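Long-range contacts in N-terminal acetyltransferase B complex subunit MDM20 (Candida albicans, PDB 5K04), which probably serves as the non-catalytic, helical-repeat subunit of the NatB complex, which acetylates protein N-termini: residues A[457-462]-A[513-518]; A[426-431]-A[447-452]. All coordinates share one frame; numbering follows the deposited sequence.

Both contacts lie in the TPR-clan region of the NatB non-catalytic subunit, a mainly helical chain without strands, and both are about 18 Å from the chain's centre, on the same side of it. They follow one another in sequence: contact 2 packs residues at and just ahead of helix 429-434 against the loop after helix 440-445, and contact 1 then pairs helix 456-485 with helix 506-521. Their centres are about 12 Å apart and they touch directly. K514 of contact 1 reaches the carbonyls of T450 and T452 in contact 2, while W462 packs on L449 and N458 on F429, so that the loop packs directly on the helix pair.

Contact 1 (A[457-462]-A[513-518]); sequences INLDAW and AKILQI
Helices 456-485 and 506-521 pack antiparallel in this all-helical, TPR-clan region, with W462 lying against K514 and I518, and L459 against I515 and I518. The short segments' axes approach to 9.5 Å, and their N-to-C directions differ by 151°. The aliphatic part of K514 covers one face of the indole: CG lies 3.6 Å from the centroid of the five-membered ring of W462, 21° off the normal, a CH-pi contact displaced toward the rim. The bend at chi2 (81°) turns CD alongside the indole; CE, further along the chain, lies 3.8 Å from W462 NE1. NZ hydrogen-bonds the carbonyls of T450 and T452 in the loop before helix 456-485, and these two acceptors together hold the probably charged end of K514 while its methylenes pack on tryptophan. At the same five-membered ring, I518 CD1 comes obliquely to W462 CD1, 3.8 Å away. I515 CG1 meets the W462 CB methylene at 3.7 Å. L459 stands across I515 at about a right angle, its CD1 4.1 Å from I515 CG2. Helix 525-537 also touches L459 and I515 through Y527 and F531, respectively. Beside them, L459 CB meets I518 CG2 at 3.7 Å.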
ATOM      1  N   ILE A 457     -15.757 -18.502   7.427  1.00 49.93           N
ATOM      2  CA  ILE A 457     -16.049 -17.409   6.498  1.00 52.00           C
ATOM      3  C   ILE A 457     -14.916 -16.389   6.487  1.00 44.91           C
ATOM      4  O   ILE A 457     -14.507 -15.910   5.424  1.00 41.05           O
ATOM      5  CB  ILE A 457     -17.400 -16.760   6.846  1.00 55.42           C
ATOM      6  CG1 ILE A 457     -18.520 -17.765   6.585  1.00 57.61           C
ATOM      7  CG2 ILE A 457     -17.627 -15.508   6.008  1.00 52.53           C
ATOM      8  CD1 ILE A 457     -19.871 -17.269   6.976  1.00 68.71           C
ATOM      9  N   ASN A 458     -14.383 -16.056   7.664  1.00 49.32           N
ATOM     10  CA  ASN A 458     -13.253 -15.137   7.722  1.00 51.26           C
ATOM     11  C   ASN A 458     -12.004 -15.756   7.093  1.00 51.74           C
ATOM     12  O   ASN A 458     -11.250 -15.068   6.389  1.00 35.11           O
ATOM     13  CB  ASN A 458     -12.995 -14.727   9.172  1.00 45.53           C
ATOM     14  CG  ASN A 458     -14.140 -13.883   9.775  1.00 41.84           C
ATOM     15  OD1 ASN A 458     -15.154 -13.592   9.115  1.00 31.77           O
ATOM     16  ND2 ASN A 458     -13.972 -13.497  11.044  1.00 44.50           N
ATOM     17  N   LEU A 459     -11.776 -17.056   7.334  1.00 52.69           N
ATOM     18  CA  LEU A 459     -10.655 -17.753   6.707  1.00 47.32           C
ATOM     19  C   LEU A 459     -10.716 -17.636   5.184  1.00 45.71           C
ATOM     20  O   LEU A 459      -9.728 -17.283   4.535  1.00 32.81           O
ATOM     21  CB  LEU A 459     -10.657 -19.221   7.136  1.00 43.12           C
ATOM     22  CG  LEU A 459      -9.730 -20.150   6.343  1.00 50.98           C
ATOM     23  CD1 LEU A 459      -8.268 -19.721   6.474  1.00 48.80           C
ATOM     24  CD2 LEU A 459      -9.908 -21.611   6.779  1.00 52.40           C
ATOM     25  N   ASP A 460     -11.883 -17.918   4.599  1.00 50.22           N
ATOM     26  CA  ASP A 460     -12.036 -17.807   3.153  1.00 49.76           C
ATOM     27  C   ASP A 460     -11.837 -16.374   2.679  1.00 41.04           C
ATOM     28  O   ASP A 460     -11.319 -16.146   1.582  1.00 30.86           O
ATOM     29  CB  ASP A 460     -13.409 -18.335   2.735  1.00 47.14           C
ATOM     30  CG  ASP A 460     -13.562 -19.845   2.983  1.00 50.24           C
ATOM     31  OD1 ASP A 460     -12.571 -20.585   2.800  1.00 46.57           O
ATOM     32  OD2 ASP A 460     -14.677 -20.284   3.353  1.00 51.79           O
ATOM     33  N   ALA A 461     -12.221 -15.397   3.494  1.00 47.05           N
ATOM     34  CA  ALA A 461     -11.958 -14.004   3.146  1.00 48.68           C
ATOM     35  C   ALA A 461     -10.460 -13.707   3.157  1.00 47.46           C
ATOM     36  O   ALA A 461      -9.947 -13.008   2.272  1.00 24.42           O
ATOM     37  CB  ALA A 461     -12.702 -13.074   4.103  1.00 43.54           C
ATOM     38  N   TRP A 462      -9.739 -14.246   4.146  1.00 47.68           N
ATOM     39  CA  TRP A 462      -8.290 -14.052   4.196  1.00 46.48           C
ATOM     40  C   TRP A 462      -7.585 -14.690   3.003  1.00 36.34           C
ATOM     41  O   TRP A 462      -6.640 -14.117   2.453  1.00 24.14           O
ATOM     42  CB  TRP A 462      -7.730 -14.621   5.492  1.00 42.94           C
ATOM     43  CG  TRP A 462      -7.943 -13.716   6.651  1.00 42.23           C
ATOM     44  CD1 TRP A 462      -8.808 -13.902   7.697  1.00 39.23           C
ATOM     45  CD2 TRP A 462      -7.286 -12.470   6.890  1.00 37.10           C
ATOM     46  NE1 TRP A 462      -8.716 -12.848   8.574  1.00 45.31           N
ATOM     47  CE2 TRP A 462      -7.797 -11.951   8.099  1.00 38.79           C
ATOM     48  CE3 TRP A 462      -6.316 -11.741   6.202  1.00 40.06           C
ATOM     49  CZ2 TRP A 462      -7.364 -10.748   8.635  1.00 37.68           C
ATOM     50  CZ3 TRP A 462      -5.890 -10.517   6.737  1.00 36.12           C
ATOM     51  CH2 TRP A 462      -6.410 -10.043   7.941  1.00 37.02           C
ATOM     52  N   ALA A 513       0.063 -15.403   8.372  1.00 42.18           N
ATOM     53  CA  ALA A 513      -0.037 -15.805   9.778  1.00 38.66           C
ATOM     54  C   ALA A 513      -1.486 -16.034  10.190  1.00 39.19           C
ATOM     55  O   ALA A 513      -1.796 -16.996  10.905  1.00 27.17           O
ATOM     56  CB  ALA A 513       0.589 -14.737  10.672  1.00 31.64           C
ATOM     57  N   LYS A 514      -2.385 -15.157   9.728  1.00 43.93           N
ATOM     58  CA  LYS A 514      -3.797 -15.233  10.079  1.00 47.09           C
ATOM     59  C   LYS A 514      -4.470 -16.448   9.444  1.00 41.97           C
ATOM     60  O   LYS A 514      -5.306 -17.105  10.073  1.00 31.64           O
ATOM     61  CB  LYS A 514      -4.483 -13.941   9.647  1.00 42.48           C
ATOM     62  CG  LYS A 514      -5.849 -13.754  10.225  1.00 54.74           C
ATOM     63  CD  LYS A 514      -5.785 -13.206  11.645  1.00 49.74           C
ATOM     64  CE  LYS A 514      -7.196 -12.828  12.091  1.00 45.20           C
ATOM     65  NZ  LYS A 514      -7.218 -12.249  13.448  1.00 49.07           N
ATOM     66  N   ILE A 515      -4.121 -16.756   8.197  1.00 44.18           N
ATOM     67  CA  ILE A 515      -4.636 -17.956   7.545  1.00 42.66           C
ATOM     68  C   ILE A 515      -4.208 -19.204   8.303  1.00 38.51           C
ATOM     69  O   ILE A 515      -5.004 -20.134   8.518  1.00 26.48           O
ATOM     70  CB  ILE A 515      -4.160 -18.002   6.084  1.00 40.49           C
ATOM     71  CG1 ILE A 515      -4.920 -16.958   5.256  1.00 39.40           C
ATOM     72  CG2 ILE A 515      -4.285 -19.431   5.521  1.00 33.47           C
ATOM     73  CD1 ILE A 515      -4.230 -16.633   3.943  1.00 44.88           C
ATOM     74  N   LEU A 516      -2.931 -19.263   8.678  1.00 41.09           N
ATOM     75  CA  LEU A 516      -2.425 -20.424   9.397  1.00 38.75           C
ATOM     76  C   LEU A 516      -3.146 -20.586  10.729  1.00 34.38           C
ATOM     77  O   LEU A 516      -3.617 -21.675  11.063  1.00 26.24           O
ATOM     78  CB  LEU A 516      -0.920 -20.278   9.597  1.00 38.04           C
ATOM     79  CG  LEU A 516      -0.110 -20.406   8.309  1.00 35.97           C
ATOM     80  CD1 LEU A 516       1.326 -19.910   8.501  1.00 36.55           C
ATOM     81  CD2 LEU A 516      -0.149 -21.854   7.868  1.00 30.68           C
ATOM     82  N   GLN A 517      -3.299 -19.487  11.470  1.00 39.95           N
ATOM     83  CA  GLN A 517      -3.895 -19.552  12.800  1.00 40.38           C
ATOM     84  C   GLN A 517      -5.315 -20.093  12.741  1.00 37.35           C
ATOM     85  O   GLN A 517      -5.675 -21.009  13.488  1.00 31.36           O
ATOM     86  CB  GLN A 517      -3.878 -18.162  13.451  1.00 36.61           C
ATOM     87  CG  GLN A 517      -4.669 -18.107  14.761  1.00 38.83           C
ATOM     88  CD  GLN A 517      -4.578 -16.765  15.447  1.00 43.80           C
ATOM     89  OE1 GLN A 517      -5.358 -15.852  15.157  1.00 39.29           O
ATOM     90  NE2 GLN A 517      -3.620 -16.633  16.370  1.00 39.10           N
ATOM     91  N   ILE A 518      -6.141 -19.521  11.860  1.00 40.77           N
ATOM     92  CA  ILE A 518      -7.531 -19.953  11.736  1.00 44.53           C
ATOM     93  C   ILE A 518      -7.598 -21.377  11.197  1.00 46.22           C
ATOM     94  O   ILE A 518      -8.390 -22.204  11.675  1.00 36.17           O
ATOM     95  CB  ILE A 518      -8.297 -18.942  10.854  1.00 44.28           C
ATOM     96  CG1 ILE A 518      -8.135 -17.527  11.442  1.00 32.62           C
ATOM     97  CG2 ILE A 518      -9.791 -19.297  10.714  1.00 34.55           C
ATOM     98  CD1 ILE A 518      -8.723 -16.450  10.555  1.00 35.53           C
TER

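Contact 2 (A[426-431]-A[447-452]); sequences DLIFPI and YYLTTT
The F429 ring carries L449 CD2 squarely over the centre of one face, a CH-pi contact with CD2 3.7 Å from the ring centroid and only 9° off the normal. The other methyl of L449, CD1, meets F429 CE1 at 3.7 Å, which sets both branches of the leucine against the ring. T452 comes to the ring obliquely, with CG2 3.6 Å from F429 CD2. The T452 side chain is turned with chi1 51°, CG2 anti to its own carbonyl carbon and beside F429; OG1 lies near L449 O at a doubtfully short distance. The backbone N of T452 bonds L449 O, closing a type I turn from L449 to T452 that presents leucine and threonine together to the phenylalanine. I428 packs next to this pair: its CG2 lies 3.4 Å from Y448 O and 4.0 Å from L449 CD2, while CD1 meets T451 OG1 at 3.3 Å. Methyl groups of I428 thus rest against a backbone carbonyl and a threonine hydroxyl as well as against leucine. Helix 409-419 adds M416 against I428 and K417 against Y448. From helix 456-485, N458 and A461 touch F429 and W462 touches both L449 and T452, so the turn, F429 and helix 456-485 all touch one another, with helix 409-419 beside I428 and Y448.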
ATOM      1  N   ASP A 426     -16.658 -10.280  15.935  1.00 50.10           N
ATOM      2  CA  ASP A 426     -17.690 -10.660  14.980  1.00 51.26           C
ATOM      3  C   ASP A 426     -18.000  -9.555  13.965  1.00 43.32           C
ATOM      4  O   ASP A 426     -18.464  -9.846  12.862  1.00 32.46           O
ATOM      5  CB  ASP A 426     -18.946 -10.975  15.820  1.00 44.28           C
ATOM      6  CG  ASP A 426     -19.712 -12.113  15.325  1.00 53.27           C
ATOM      7  OD1 ASP A 426     -20.050 -12.124  14.127  1.00 71.29           O
ATOM      8  OD2 ASP A 426     -20.006 -13.004  16.146  1.00 58.25           O
ATOM      9  N   LEU A 427     -17.779  -8.286  14.335  1.00 46.52           N
ATOM     10  CA  LEU A 427     -18.521  -7.154  13.785  1.00 50.54           C
ATOM     11  C   LEU A 427     -17.687  -6.238  12.898  1.00 46.59           C
ATOM     12  O   LEU A 427     -18.204  -5.224  12.409  1.00 25.66           O
ATOM     13  CB  LEU A 427     -19.126  -6.323  14.927  1.00 51.79           C
ATOM     14  CG  LEU A 427     -19.966  -7.074  15.962  1.00 51.72           C
ATOM     15  CD1 LEU A 427     -20.449  -6.117  17.056  1.00 47.26           C
ATOM     16  CD2 LEU A 427     -21.145  -7.816  15.296  1.00 38.41           C
ATOM     17  N   ILE A 428     -16.420  -6.557  12.682  1.00 45.23           N
ATOM     18  CA  ILE A 428     -15.546  -5.684  11.905  1.00 49.45           C
ATOM     19  C   ILE A 428     -15.638  -5.979  10.406  1.00 47.31           C
ATOM     20  O   ILE A 428     -15.771  -5.062   9.590  1.00 40.69           O
ATOM     21  CB  ILE A 428     -14.109  -5.829  12.445  1.00 45.95           C
ATOM     22  CG1 ILE A 428     -14.048  -5.346  13.910  1.00 40.42           C
ATOM     23  CG2 ILE A 428     -13.123  -5.131  11.546  1.00 38.55           C
ATOM     24  CD1 ILE A 428     -12.665  -5.451  14.542  1.00 41.95           C
ATOM     25  N   PHE A 429     -15.588  -7.261  10.029  1.00 43.43           N
ATOM     26  CA  PHE A 429     -15.635  -7.648   8.618  1.00 38.52           C
ATOM     27  C   PHE A 429     -16.810  -7.064   7.845  1.00 33.88           C
ATOM     28  O   PHE A 429     -16.614  -6.687   6.676  1.00 28.72           O
ATOM     29  CB  PHE A 429     -15.656  -9.185   8.504  1.00 35.15           C
ATOM     30  CG  PHE A 429     -14.349  -9.766   8.065  1.00 41.16           C
ATOM     31  CD1 PHE A 429     -13.846  -9.498   6.799  1.00 35.00           C
ATOM     32  CD2 PHE A 429     -13.612 -10.580   8.918  1.00 42.67           C
ATOM     33  CE1 PHE A 429     -12.619 -10.027   6.393  1.00 42.83           C
ATOM     34  CE2 PHE A 429     -12.393 -11.126   8.521  1.00 37.61           C
ATOM     35  CZ  PHE A 429     -11.896 -10.850   7.258  1.00 45.09           C
ATOM     36  N   PRO A 430     -18.027  -6.984   8.390  1.00 37.81           N
ATOM     37  CA  PRO A 430     -19.115  -6.378   7.602  1.00 40.33           C
ATOM     38  C   PRO A 430     -18.841  -4.929   7.217  1.00 41.37           C
ATOM     39  O   PRO A 430     -19.201  -4.495   6.115  1.00 33.89           O
ATOM     40  CB  PRO A 430     -20.331  -6.516   8.535  1.00 41.20           C
ATOM     41  CG  PRO A 430     -20.011  -7.740   9.379  1.00 38.71           C
ATOM     42  CD  PRO A 430     -18.527  -7.592   9.645  1.00 37.24           C
ATOM     43  N   ILE A 431     -18.167  -4.180   8.091  1.00 49.89           N
ATOM     44  CA  ILE A 431     -17.847  -2.783   7.808  1.00 45.97           C
ATOM     45  C   ILE A 431     -16.771  -2.688   6.738  1.00 40.08           C
ATOM     46  O   ILE A 431     -16.913  -1.949   5.754  1.00 30.86           O
ATOM     47  CB  ILE A 431     -17.413  -2.078   9.103  1.00 38.75           C
ATOM     48  CG1 ILE A 431     -18.535  -2.182  10.147  1.00 42.68           C
ATOM     49  CG2 ILE A 431     -17.048  -0.635   8.830  1.00 32.93           C
ATOM     50  CD1 ILE A 431     -18.081  -1.866  11.546  1.00 47.85           C
ATOM     51  N   TYR A 447      -4.929  -4.473   8.373  1.00 41.38           N
ATOM     52  CA  TYR A 447      -4.683  -4.507   9.803  1.00 34.54           C
ATOM     53  C   TYR A 447      -5.928  -4.150  10.605  1.00 38.05           C
ATOM     54  O   TYR A 447      -5.988  -4.472  11.796  1.00 30.47           O
ATOM     55  CB  TYR A 447      -3.540  -3.558  10.124  1.00 32.00           C
ATOM     56  CG  TYR A 447      -3.928  -2.084  10.084  1.00 33.08           C
ATOM     57  CD1 TYR A 447      -4.448  -1.452  11.223  1.00 34.86           C
ATOM     58  CD2 TYR A 447      -3.755  -1.314   8.928  1.00 33.07           C
ATOM     59  CE1 TYR A 447      -4.809  -0.081  11.208  1.00 37.99           C
ATOM     60  CE2 TYR A 447      -4.111   0.059   8.908  1.00 36.50           C
ATOM     61  CZ  TYR A 447      -4.643   0.662  10.048  1.00 33.18           C
ATOM     62  OH  TYR A 447      -4.985   1.993  10.028  1.00 28.89           O
ATOM     63  N   TYR A 448      -6.916  -3.487   9.977  1.00 33.21           N
ATOM     64  CA  TYR A 448      -8.207  -3.267  10.623  1.00 37.04           C
ATOM     65  C   TYR A 448      -8.898  -4.580  10.976  1.00 37.08           C
ATOM     66  O   TYR A 448      -9.788  -4.585  11.829  1.00 30.41           O
ATOM     67  CB  TYR A 448      -9.135  -2.420   9.727  1.00 40.14           C
ATOM     68  CG  TYR A 448      -8.898  -0.924   9.801  1.00 38.98           C
ATOM     69  CD1 TYR A 448      -9.409  -0.160  10.855  1.00 39.17           C
ATOM     70  CD2 TYR A 448      -8.161  -0.280   8.823  1.00 35.01           C
ATOM     71  CE1 TYR A 448      -9.185   1.216  10.935  1.00 37.70           C
ATOM     72  CE2 TYR A 448      -7.919   1.083   8.886  1.00 47.55           C
ATOM     73  CZ  TYR A 448      -8.443   1.835   9.941  1.00 36.92           C
ATOM     74  OH  TYR A 448      -8.199   3.179   9.987  1.00 27.01           O
ATOM     75  N   LEU A 449      -8.508  -5.685  10.340  1.00 45.84           N
ATOM     76  CA  LEU A 449      -9.076  -7.000  10.602  1.00 45.27           C
ATOM     77  C   LEU A 449      -8.269  -7.796  11.626  1.00 38.03           C
ATOM     78  O   LEU A 449      -8.565  -8.976  11.855  1.00 32.74           O
ATOM     79  CB  LEU A 449      -9.178  -7.780   9.295  1.00 45.55           C
ATOM     80  CG  LEU A 449      -9.968  -7.108   8.162  1.00 44.06           C
ATOM     81  CD1 LEU A 449      -9.682  -7.796   6.827  1.00 34.54           C
ATOM     82  CD2 LEU A 449     -11.481  -7.128   8.466  1.00 36.73           C
ATOM     83  N   THR A 450      -7.278  -7.162  12.256  1.00 38.59           N
ATOM     84  CA  THR A 450      -6.363  -7.840  13.175  1.00 34.90           C
ATOM     85  C   THR A 450      -7.098  -8.713  14.196  1.00 40.64           C
ATOM     86  O   THR A 450      -6.720  -9.868  14.422  1.00 26.77           O
ATOM     87  CB  THR A 450      -5.502  -6.783  13.877  1.00 35.07           C
ATOM     88  OG1 THR A 450      -4.685  -6.098  12.908  1.00 25.73           O
ATOM     89  CG2 THR A 450      -4.623  -7.404  14.969  1.00 36.09           C
ATOM     90  N   THR A 451      -8.158  -8.183  14.816  1.00 43.11           N
ATOM     91  CA  THR A 451      -8.851  -8.846  15.922  1.00 33.52           C
ATOM     92  C   THR A 451     -10.016  -9.719  15.476  1.00 38.48           C
ATOM     93  O   THR A 451     -10.689 -10.309  16.329  1.00 29.72           O
ATOM     94  CB  THR A 451      -9.379  -7.805  16.922  1.00 37.68           C
ATOM     95  OG1 THR A 451     -10.357  -6.976  16.275  1.00 23.64           O
ATOM     96  CG2 THR A 451      -8.242  -6.925  17.445  1.00 37.07           C
ATOM     97  N   THR A 452     -10.277  -9.815  14.175  1.00 43.35           N
ATOM     98  CA  THR A 452     -11.373 -10.639  13.691  1.00 44.24           C
ATOM     99  C   THR A 452     -11.203 -12.090  14.142  1.00 42.12           C
ATOM    100  O   THR A 452     -10.085 -12.598  14.277  1.00 30.64           O
ATOM    101  CB  THR A 452     -11.469 -10.546  12.163  1.00 35.69           C
ATOM    102  OG1 THR A 452     -10.186 -10.805  11.579  1.00 24.72           O
ATOM    103  CG2 THR A 452     -11.927  -9.144  11.766  1.00 35.60           C
TER